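Local coordinates for F420-dependent methylenetetrahydromethanopterin dehydrogenase (Methanopyrus kandleri, PDB 1QV9), which catalyses the reversible reduction of methenyl-tetrahydromethanopterin to methylene-tetrahydromethanopterin with reduced coenzyme F420, a step of methanogenesis from carbon dioxide, at residues Leu23-Phe35 against Val157-Lys169. Sequence-based numbering, arbitrary orientation.
Sequences LLDERADREDVEF and VQEAFDELIEKAK
Leu24 and Ile165 form the apolar heart of this contact, meeting through their CD1 methyls at 4.1 Å. Both methyls of Leu24 also straddle CB of Phe161, the closer being CD2 at 3.6 Å. With its CG1 branch anti to the carbonyl carbon (chi1 -76°), Ile165 sends CD1 to Leu24 and to the edge of the Phe35 ring, while CG2 reaches Val33 CG1 and Arg30 NH1.

Arg30 borders this packing, and several bonds fix its guanidinium. NE and NH1 grip the two carboxylate oxygens of Asp32 side-on; the NH1 bond to OD1 is nearly straight (174°). NH2 reaches Leu24 O in the carbonyl plane at 2.8 Å and Asp162 OD2 at 3.0 Å, the Asp162 carboxylate being turned 61° from the guanidinium plane. His266 holds the other oxygen of Asp162.

Toward exposed Glu166 the contact opens to solvent, though its salt bridges stay short. Here Lys169 NZ lies 2.6 Å from Asp32 OD1, on its anti lone pair, and also binds Glu166 OE2, probably easing the closeness of the two carboxylates. A water links Arg30 NH1, Asp162 O and Glu166 OE2.

The arrangement lays helix 153-169 of the alpha/beta domain against the loop entering strand 33-39, an outermost strand of the parallel sheet within this chain, with Ile165 and Phe161 reaching Phe67 of strand 67-71 and Leu24 touching Phe8 of strand 4-10.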
ATOM      1  N   LEU A  23      -7.282 -28.420   8.691  1.00 18.17           N
ATOM      2  CA  LEU A  23      -5.831 -28.373   8.521  1.00 18.19           C
ATOM      3  C   LEU A  23      -5.256 -29.779   8.395  1.00 18.14           C
ATOM      4  O   LEU A  23      -4.099 -29.941   7.971  1.00 18.78           O
ATOM      5  CB  LEU A  23      -5.172 -27.698   9.735  1.00 18.86           C
ATOM      6  CG  LEU A  23      -5.492 -26.218   9.927  1.00 18.55           C
ATOM      7  CD1 LEU A  23      -5.002 -25.811  11.347  1.00 18.27           C
ATOM      8  CD2 LEU A  23      -4.851 -25.377   8.843  1.00 20.18           C
ATOM      9  N   LEU A  24      -6.043 -30.785   8.752  1.00 17.93           N
ATOM     10  CA  LEU A  24      -5.553 -32.174   8.694  1.00 16.26           C
ATOM     11  C   LEU A  24      -5.882 -32.919   7.370  1.00 19.93           C
ATOM     12  O   LEU A  24      -5.362 -34.007   7.115  1.00 22.21           O
ATOM     13  CB  LEU A  24      -6.107 -32.945   9.895  1.00 19.33           C
ATOM     14  CG  LEU A  24      -5.903 -32.217  11.231  1.00 22.00           C
ATOM     15  CD1 LEU A  24      -6.474 -33.021  12.396  1.00 20.63           C
ATOM     16  CD2 LEU A  24      -4.391 -31.955  11.417  1.00 22.70           C
ATOM     17  N   ASP A  25      -6.711 -32.349   6.502  1.00 17.63           N
ATOM     18  CA  ASP A  25      -7.044 -33.069   5.242  1.00 20.35           C
ATOM     19  C   ASP A  25      -7.472 -31.966   4.272  1.00 21.50           C
ATOM     20  O   ASP A  25      -8.643 -31.901   3.819  1.00 21.31           O
ATOM     21  CB  ASP A  25      -8.186 -34.030   5.555  1.00 19.75           C
ATOM     22  CG  ASP A  25      -8.548 -34.924   4.404  1.00 24.63           C
ATOM     23  OD1 ASP A  25      -7.719 -35.070   3.460  1.00 22.57           O
ATOM     24  OD2 ASP A  25      -9.666 -35.498   4.483  1.00 23.63           O
ATOM     25  N   GLU A  26      -6.494 -31.123   3.930  1.00 17.90           N
ATOM     26  CA  GLU A  26      -6.770 -29.935   3.164  1.00 17.18           C
ATOM     27  C   GLU A  26      -7.436 -30.079   1.820  1.00 21.42           C
ATOM     28  O   GLU A  26      -8.099 -29.146   1.359  1.00 23.42           O
ATOM     29  CB  GLU A  26      -5.500 -29.084   3.041  1.00 18.31           C
ATOM     30  CG  GLU A  26      -4.383 -29.707   2.172  1.00 20.10           C
ATOM     31  CD  GLU A  26      -3.513 -30.727   2.905  1.00 20.29           C
ATOM     32  OE1 GLU A  26      -2.481 -31.118   2.315  1.00 19.96           O
ATOM     33  OE2 GLU A  26      -3.823 -31.127   4.043  1.00 20.08           O
ATOM     34  N   ARG A  27      -7.275 -31.230   1.184  1.00 21.56           N
ATOM     35  CA  ARG A  27      -7.906 -31.454  -0.124  1.00 23.81           C
ATOM     36  C   ARG A  27      -8.902 -32.625  -0.051  1.00 23.48           C
ATOM     37  O   ARG A  27      -9.376 -33.090  -1.090  1.00 24.21           O
ATOM     38  CB  ARG A  27      -6.830 -31.736  -1.197  1.00 23.12           C
ATOM     39  CG  ARG A  27      -5.937 -30.522  -1.569  1.00 24.73           C
ATOM     40  CD  ARG A  27      -4.762 -30.958  -2.462  1.00 25.44           C
ATOM     41  NE  ARG A  27      -4.258 -32.196  -1.882  1.00 25.95           N
ATOM     42  CZ  ARG A  27      -3.411 -32.258  -0.865  1.00 28.83           C
ATOM     43  NH1 ARG A  27      -3.075 -33.446  -0.384  1.00 27.57           N
ATOM     44  NH2 ARG A  27      -2.839 -31.156  -0.376  1.00 26.10           N
ATOM     45  N   ALA A  28      -9.200 -33.098   1.163  1.00 20.79           N
ATOM     46  CA  ALA A  28     -10.145 -34.188   1.396  1.00 24.40           C
ATOM     47  C   ALA A  28      -9.751 -35.493   0.709  1.00 27.87           C
ATOM     48  O   ALA A  28     -10.600 -36.358   0.511  1.00 30.47           O
ATOM     49  CB  ALA A  28     -11.559 -33.782   0.942  1.00 27.08           C
ATOM     50  N   ASP A  29      -8.478 -35.635   0.370  1.00 25.11           N
ATOM     51  CA  ASP A  29      -8.018 -36.852  -0.288  1.00 29.34           C
ATOM     52  C   ASP A  29      -7.214 -37.780   0.609  1.00 28.96           C
ATOM     53  O   ASP A  29      -6.588 -38.720   0.125  1.00 29.95           O
ATOM     54  CB  ASP A  29      -7.223 -36.524  -1.571  1.00 30.59           C
ATOM     55  CG  ASP A  29      -6.122 -35.512  -1.341  1.00 33.78           C
ATOM     56  OD1 ASP A  29      -5.649 -35.420  -0.196  1.00 30.89           O
ATOM     57  OD2 ASP A  29      -5.724 -34.811  -2.307  1.00 36.67           O
ATOM     58  N   ARG A  30      -7.216 -37.542   1.919  1.00 27.49           N
ATOM     59  CA  ARG A  30      -6.487 -38.443   2.802  1.00 25.52           C
ATOM     60  C   ARG A  30      -7.294 -39.714   3.008  1.00 28.16           C
ATOM     61  O   ARG A  30      -8.460 -39.678   3.404  1.00 29.69           O
ATOM     62  CB  ARG A  30      -6.218 -37.838   4.180  1.00 26.23           C
ATOM     63  CG  ARG A  30      -4.958 -37.043   4.274  1.00 26.18           C
ATOM     64  CD  ARG A  30      -4.743 -36.536   5.694  1.00 22.66           C
ATOM     65  NE  ARG A  30      -4.112 -37.510   6.591  1.00 21.16           N
ATOM     66  CZ  ARG A  30      -3.565 -37.185   7.759  1.00 22.34           C
ATOM     67  NH1 ARG A  30      -2.986 -38.114   8.524  1.00 24.49           N
ATOM     68  NH2 ARG A  30      -3.597 -35.919   8.186  1.00 20.91           N
ATOM     69  N   GLU A  31      -6.653 -40.845   2.766  1.00 25.15           N
ATOM     70  CA  GLU A  31      -7.325 -42.122   2.926  1.00 28.78           C
ATOM     71  C   GLU A  31      -7.162 -42.703   4.323  1.00 26.18           C
ATOM     72  O   GLU A  31      -7.744 -43.736   4.643  1.00 29.63           O
ATOM     73  CB  GLU A  31      -6.754 -43.119   1.907  1.00 30.38           C
ATOM     74  CG  GLU A  31      -6.564 -42.540   0.504  1.00 39.60           C
ATOM     75  CD  GLU A  31      -5.975 -43.547  -0.488  1.00 46.78           C
ATOM     76  OE1 GLU A  31      -6.753 -44.135  -1.268  1.00 50.87           O
ATOM     77  OE2 GLU A  31      -4.735 -43.757  -0.486  1.00 48.33           O
ATOM     78  N   ASP A  32      -6.366 -42.057   5.167  1.00 24.05           N
ATOM     79  CA  ASP A  32      -6.114 -42.587   6.503  1.00 25.78           C
ATOM     80  C   ASP A  32      -6.802 -41.938   7.691  1.00 24.42           C
ATOM     81  O   ASP A  32      -6.447 -42.236   8.821  1.00 24.86           O
ATOM     82  CB  ASP A  32      -4.618 -42.577   6.786  1.00 26.02           C
ATOM     83  CG  ASP A  32      -4.049 -41.162   6.813  1.00 26.02           C
ATOM     84  OD1 ASP A  32      -3.088 -40.924   7.566  1.00 25.82           O
ATOM     85  OD2 ASP A  32      -4.568 -40.310   6.059  1.00 27.24           O
ATOM     86  N   VAL A  33      -7.767 -41.054   7.445  1.00 22.53           N
ATOM     87  CA  VAL A  33      -8.496 -40.410   8.536  1.00 22.87           C
ATOM     88  C   VAL A  33      -9.988 -40.328   8.229  1.00 20.44           C
ATOM     89  O   VAL A  33     -10.392 -40.345   7.075  1.00 24.24           O
ATOM     90  CB  VAL A  33      -7.995 -38.946   8.783  1.00 22.98           C
ATOM     91  CG1 VAL A  33      -6.544 -38.955   9.193  1.00 24.92           C
ATOM     92  CG2 VAL A  33      -8.207 -38.090   7.512  1.00 23.96           C
ATOM     93  N   GLU A  34     -10.779 -40.208   9.280  1.00 21.24           N
ATOM     94  CA  GLU A  34     -12.224 -40.043   9.173  1.00 20.98           C
ATOM     95  C   GLU A  34     -12.594 -39.225  10.390  1.00 19.79           C
ATOM     96  O   GLU A  34     -12.216 -39.581  11.506  1.00 19.67           O
ATOM     97  CB  GLU A  34     -12.941 -41.396   9.218  1.00 25.35           C
ATOM     98  CG  GLU A  34     -14.441 -41.244   9.070  1.00 35.85           C
ATOM     99  CD  GLU A  34     -15.183 -42.559   8.844  1.00 43.46           C
ATOM    100  OE1 GLU A  34     -16.399 -42.489   8.577  1.00 46.10           O
ATOM    101  OE2 GLU A  34     -14.567 -43.643   8.927  1.00 41.86           O
ATOM    102  N   PHE A  35     -13.312 -38.123  10.174  1.00 18.24           N
ATOM    103  CA  PHE A  35     -13.702 -37.263  11.288  1.00 15.73           C
ATOM    104  C   PHE A  35     -15.197 -36.991  11.310  1.00 19.45           C
ATOM    105  O   PHE A  35     -15.893 -37.082  10.296  1.00 19.97           O
ATOM    106  CB  PHE A  35     -13.030 -35.878  11.157  1.00 18.18           C
ATOM    107  CG  PHE A  35     -11.526 -35.909  11.017  1.00 18.58           C
ATOM    108  CD1 PHE A  35     -10.881 -35.055  10.147  1.00 21.63           C
ATOM    109  CD2 PHE A  35     -10.759 -36.739  11.815  1.00 22.58           C
ATOM    110  CE1 PHE A  35      -9.466 -35.025  10.069  1.00 23.30           C
ATOM    111  CE2 PHE A  35      -9.348 -36.714  11.739  1.00 20.97           C
ATOM    112  CZ  PHE A  35      -8.716 -35.853  10.861  1.00 22.55           C
ATOM    113  N   VAL A 157      -0.131 -26.448  14.843  1.00 16.52           N
ATOM    114  CA  VAL A 157      -1.314 -27.242  15.181  1.00 14.88           C
ATOM    115  C   VAL A 157      -1.413 -28.468  14.298  1.00 16.47           C
ATOM    116  O   VAL A 157      -1.717 -29.548  14.804  1.00 19.09           O
ATOM    117  CB  VAL A 157      -2.606 -26.335  15.066  1.00 17.77           C
ATOM    118  CG1 VAL A 157      -3.870 -27.104  15.386  1.00 18.23           C
ATOM    119  CG2 VAL A 157      -2.476 -25.158  16.005  1.00 18.18           C
ATOM    120  N   GLN A 158      -1.165 -28.296  13.003  1.00 16.13           N
ATOM    121  CA  GLN A 158      -1.200 -29.391  12.039  1.00 18.74           C
ATOM    122  C   GLN A 158      -0.212 -30.455  12.506  1.00 18.48           C
ATOM    123  O   GLN A 158      -0.569 -31.639  12.567  1.00 19.80           O
ATOM    124  CB  GLN A 158      -0.801 -28.897  10.644  1.00 21.41           C
ATOM    125  CG  GLN A 158      -0.732 -30.006   9.570  1.00 18.94           C
ATOM    126  CD  GLN A 158       0.095 -29.664   8.319  1.00 26.23           C
ATOM    127  OE1 GLN A 158       0.433 -28.503   8.052  1.00 26.02           O
ATOM    128  NE2 GLN A 158       0.403 -30.702   7.516  1.00 21.47           N
ATOM    129  N   GLU A 159       1.002 -30.034  12.855  1.00 16.62           N
ATOM    130  CA  GLU A 159       2.012 -31.033  13.264  1.00 18.55           C
ATOM    131  C   GLU A 159       1.620 -31.793  14.500  1.00 21.17           C
ATOM    132  O   GLU A 159       1.787 -33.023  14.577  1.00 21.80           O
ATOM    133  CB  GLU A 159       3.363 -30.367  13.496  1.00 23.82           C
ATOM    134  CG  GLU A 159       4.078 -29.907  12.264  1.00 31.95           C
ATOM    135  CD  GLU A 159       5.431 -29.283  12.616  1.00 33.05           C
ATOM    136  OE1 GLU A 159       5.750 -29.158  13.832  1.00 38.81           O
ATOM    137  OE2 GLU A 159       6.161 -28.921  11.681  1.00 39.71           O
ATOM    138  N   ALA A 160       1.101 -31.080  15.491  1.00 16.78           N
ATOM    139  CA  ALA A 160       0.709 -31.742  16.723  1.00 16.57           C
ATOM    140  C   ALA A 160      -0.361 -32.806  16.482  1.00 18.65           C
ATOM    141  O   ALA A 160      -0.316 -33.906  17.054  1.00 21.41           O
ATOM    142  CB  ALA A 160       0.203 -30.726  17.742  1.00 18.32           C
ATOM    143  N   PHE A 161      -1.350 -32.486  15.649  1.00 18.53           N
ATOM    144  CA  PHE A 161      -2.395 -33.458  15.375  1.00 17.73           C
ATOM    145  C   PHE A 161      -1.939 -34.554  14.454  1.00 18.65           C
ATOM    146  O   PHE A 161      -2.388 -35.687  14.613  1.00 20.86           O
ATOM    147  CB  PHE A 161      -3.663 -32.754  14.827  1.00 18.54           C
ATOM    148  CG  PHE A 161      -4.528 -32.190  15.903  1.00 20.50           C
ATOM    149  CD1 PHE A 161      -4.693 -30.826  16.026  1.00 23.82           C
ATOM    150  CD2 PHE A 161      -5.106 -33.026  16.849  1.00 23.02           C
ATOM    151  CE1 PHE A 161      -5.423 -30.277  17.093  1.00 26.62           C
ATOM    152  CE2 PHE A 161      -5.827 -32.501  17.914  1.00 25.05           C
ATOM    153  CZ  PHE A 161      -5.989 -31.115  18.039  1.00 25.96           C
ATOM    154  N   ASP A 162      -1.045 -34.257  13.518  1.00 18.61           N
ATOM    155  CA  ASP A 162      -0.552 -35.308  12.626  1.00 18.76           C
ATOM    156  C   ASP A 162       0.219 -36.359  13.458  1.00 22.07           C
ATOM    157  O   ASP A 162       0.112 -37.555  13.180  1.00 19.90           O
ATOM    158  CB  ASP A 162       0.315 -34.706  11.530  1.00 22.56           C
ATOM    159  CG  ASP A 162      -0.522 -34.226  10.317  1.00 23.89           C
ATOM    160  OD1 ASP A 162      -0.034 -33.373   9.551  1.00 29.93           O
ATOM    161  OD2 ASP A 162      -1.653 -34.743  10.126  1.00 31.86           O
ATOM    162  N   GLU A 163       0.965 -35.913  14.468  1.00 20.36           N
ATOM    163  CA  GLU A 163       1.701 -36.830  15.354  1.00 21.31           C
ATOM    164  C   GLU A 163       0.702 -37.716  16.127  1.00 25.29           C
ATOM    165  O   GLU A 163       0.878 -38.939  16.255  1.00 23.42           O
ATOM    166  CB  GLU A 163       2.555 -36.023  16.338  1.00 25.35           C
ATOM    167  CG  GLU A 163       3.351 -36.869  17.348  1.00 37.46           C
ATOM    168  CD  GLU A 163       3.977 -36.022  18.463  1.00 42.05           C
ATOM    169  OE1 GLU A 163       4.711 -35.060  18.150  1.00 47.62           O
ATOM    170  OE2 GLU A 163       3.736 -36.321  19.656  1.00 48.64           O
ATOM    171  N   LEU A 164      -0.362 -37.113  16.650  1.00 20.60           N
ATOM    172  CA  LEU A 164      -1.373 -37.861  17.390  1.00 20.51           C
ATOM    173  C   LEU A 164      -2.093 -38.872  16.471  1.00 22.72           C
ATOM    174  O   LEU A 164      -2.423 -39.994  16.893  1.00 22.79           O
ATOM    175  CB  LEU A 164      -2.375 -36.870  17.994  1.00 25.89           C
ATOM    176  CG  LEU A 164      -3.192 -37.344  19.194  1.00 30.16           C
ATOM    177  CD1 LEU A 164      -2.270 -37.705  20.369  1.00 27.43           C
ATOM    178  CD2 LEU A 164      -4.172 -36.228  19.582  1.00 26.95           C
ATOM    179  N   ILE A 165      -2.328 -38.482  15.222  1.00 21.24           N
ATOM    180  CA  ILE A 165      -2.978 -39.364  14.264  1.00 21.00           C
ATOM    181  C   ILE A 165      -2.085 -40.577  14.004  1.00 24.08           C
ATOM    182  O   ILE A 165      -2.603 -41.693  13.877  1.00 23.26           O
ATOM    183  CB  ILE A 165      -3.296 -38.639  12.943  1.00 20.77           C
ATOM    184  CG1 ILE A 165      -4.516 -37.735  13.179  1.00 22.97           C
ATOM    185  CG2 ILE A 165      -3.577 -39.651  11.813  1.00 22.51           C
ATOM    186  CD1 ILE A 165      -4.702 -36.704  12.131  1.00 22.93           C
ATOM    187  N   GLU A 166      -0.765 -40.384  13.944  1.00 23.98           N
ATOM    188  CA  GLU A 166       0.081 -41.554  13.711  1.00 27.57           C
ATOM    189  C   GLU A 166      -0.031 -42.539  14.879  1.00 27.85           C
ATOM    190  O   GLU A 166      -0.077 -43.761  14.661  1.00 29.53           O
ATOM    191  CB  GLU A 166       1.522 -41.129  13.442  1.00 27.66           C
ATOM    192  CG  GLU A 166       1.675 -40.561  12.030  1.00 34.16           C
ATOM    193  CD  GLU A 166       1.109 -41.493  10.949  1.00 40.59           C
ATOM    194  OE1 GLU A 166       1.640 -42.624  10.792  1.00 40.81           O
ATOM    195  OE2 GLU A 166       0.135 -41.107  10.253  1.00 35.25           O
ATOM    196  N   LYS A 167      -0.091 -42.022  16.105  1.00 24.28           N
ATOM    197  CA  LYS A 167      -0.253 -42.876  17.285  1.00 26.02           C
ATOM    198  C   LYS A 167      -1.648 -43.522  17.367  1.00 28.51           C
ATOM    199  O   LYS A 167      -1.818 -44.648  17.860  1.00 29.81           O
ATOM    200  CB  LYS A 167      -0.014 -42.056  18.541  1.00 23.72           C
ATOM    201  CG  LYS A 167       1.377 -41.494  18.555  1.00 26.30           C
ATOM    202  CD  LYS A 167       1.655 -40.701  19.793  1.00 25.48           C
ATOM    203  CE  LYS A 167       3.109 -40.210  19.760  1.00 31.29           C
ATOM    204  NZ  LYS A 167       3.435 -39.264  20.868  1.00 38.14           N
ATOM    205  N   ALA A 168      -2.661 -42.786  16.929  1.00 26.31           N
ATOM    206  CA  ALA A 168      -4.035 -43.285  16.925  1.00 27.05           C
ATOM    207  C   ALA A 168      -4.116 -44.539  16.050  1.00 31.07           C
ATOM    208  O   ALA A 168      -4.858 -45.485  16.362  1.00 32.17           O
ATOM    209  CB  ALA A 168      -4.976 -42.203  16.376  1.00 25.81           C
ATOM    210  N   LYS A 169      -3.347 -44.553  14.963  1.00 30.56           N
ATOM    211  CA  LYS A 169      -3.363 -45.680  14.035  1.00 32.96           C
ATOM    212  C   LYS A 169      -2.897 -46.968  14.669  1.00 35.35           C
ATOM    213  O   LYS A 169      -3.302 -48.054  14.252  1.00 35.62           O
ATOM    214  CB  LYS A 169      -2.505 -45.379  12.818  1.00 32.47           C
ATOM    215  CG  LYS A 169      -3.145 -44.372  11.890  1.00 31.53           C
ATOM    216  CD  LYS A 169      -2.196 -44.085  10.773  1.00 36.03           C
ATOM    217  CE  LYS A 169      -2.650 -42.922   9.949  1.00 35.32           C
ATOM    218  NZ  LYS A 169      -1.666 -42.726   8.854  1.00 30.14           N
TER
HETATM  219  O   HOH W   1      -0.739 -38.268  10.624  1.00 28.85           O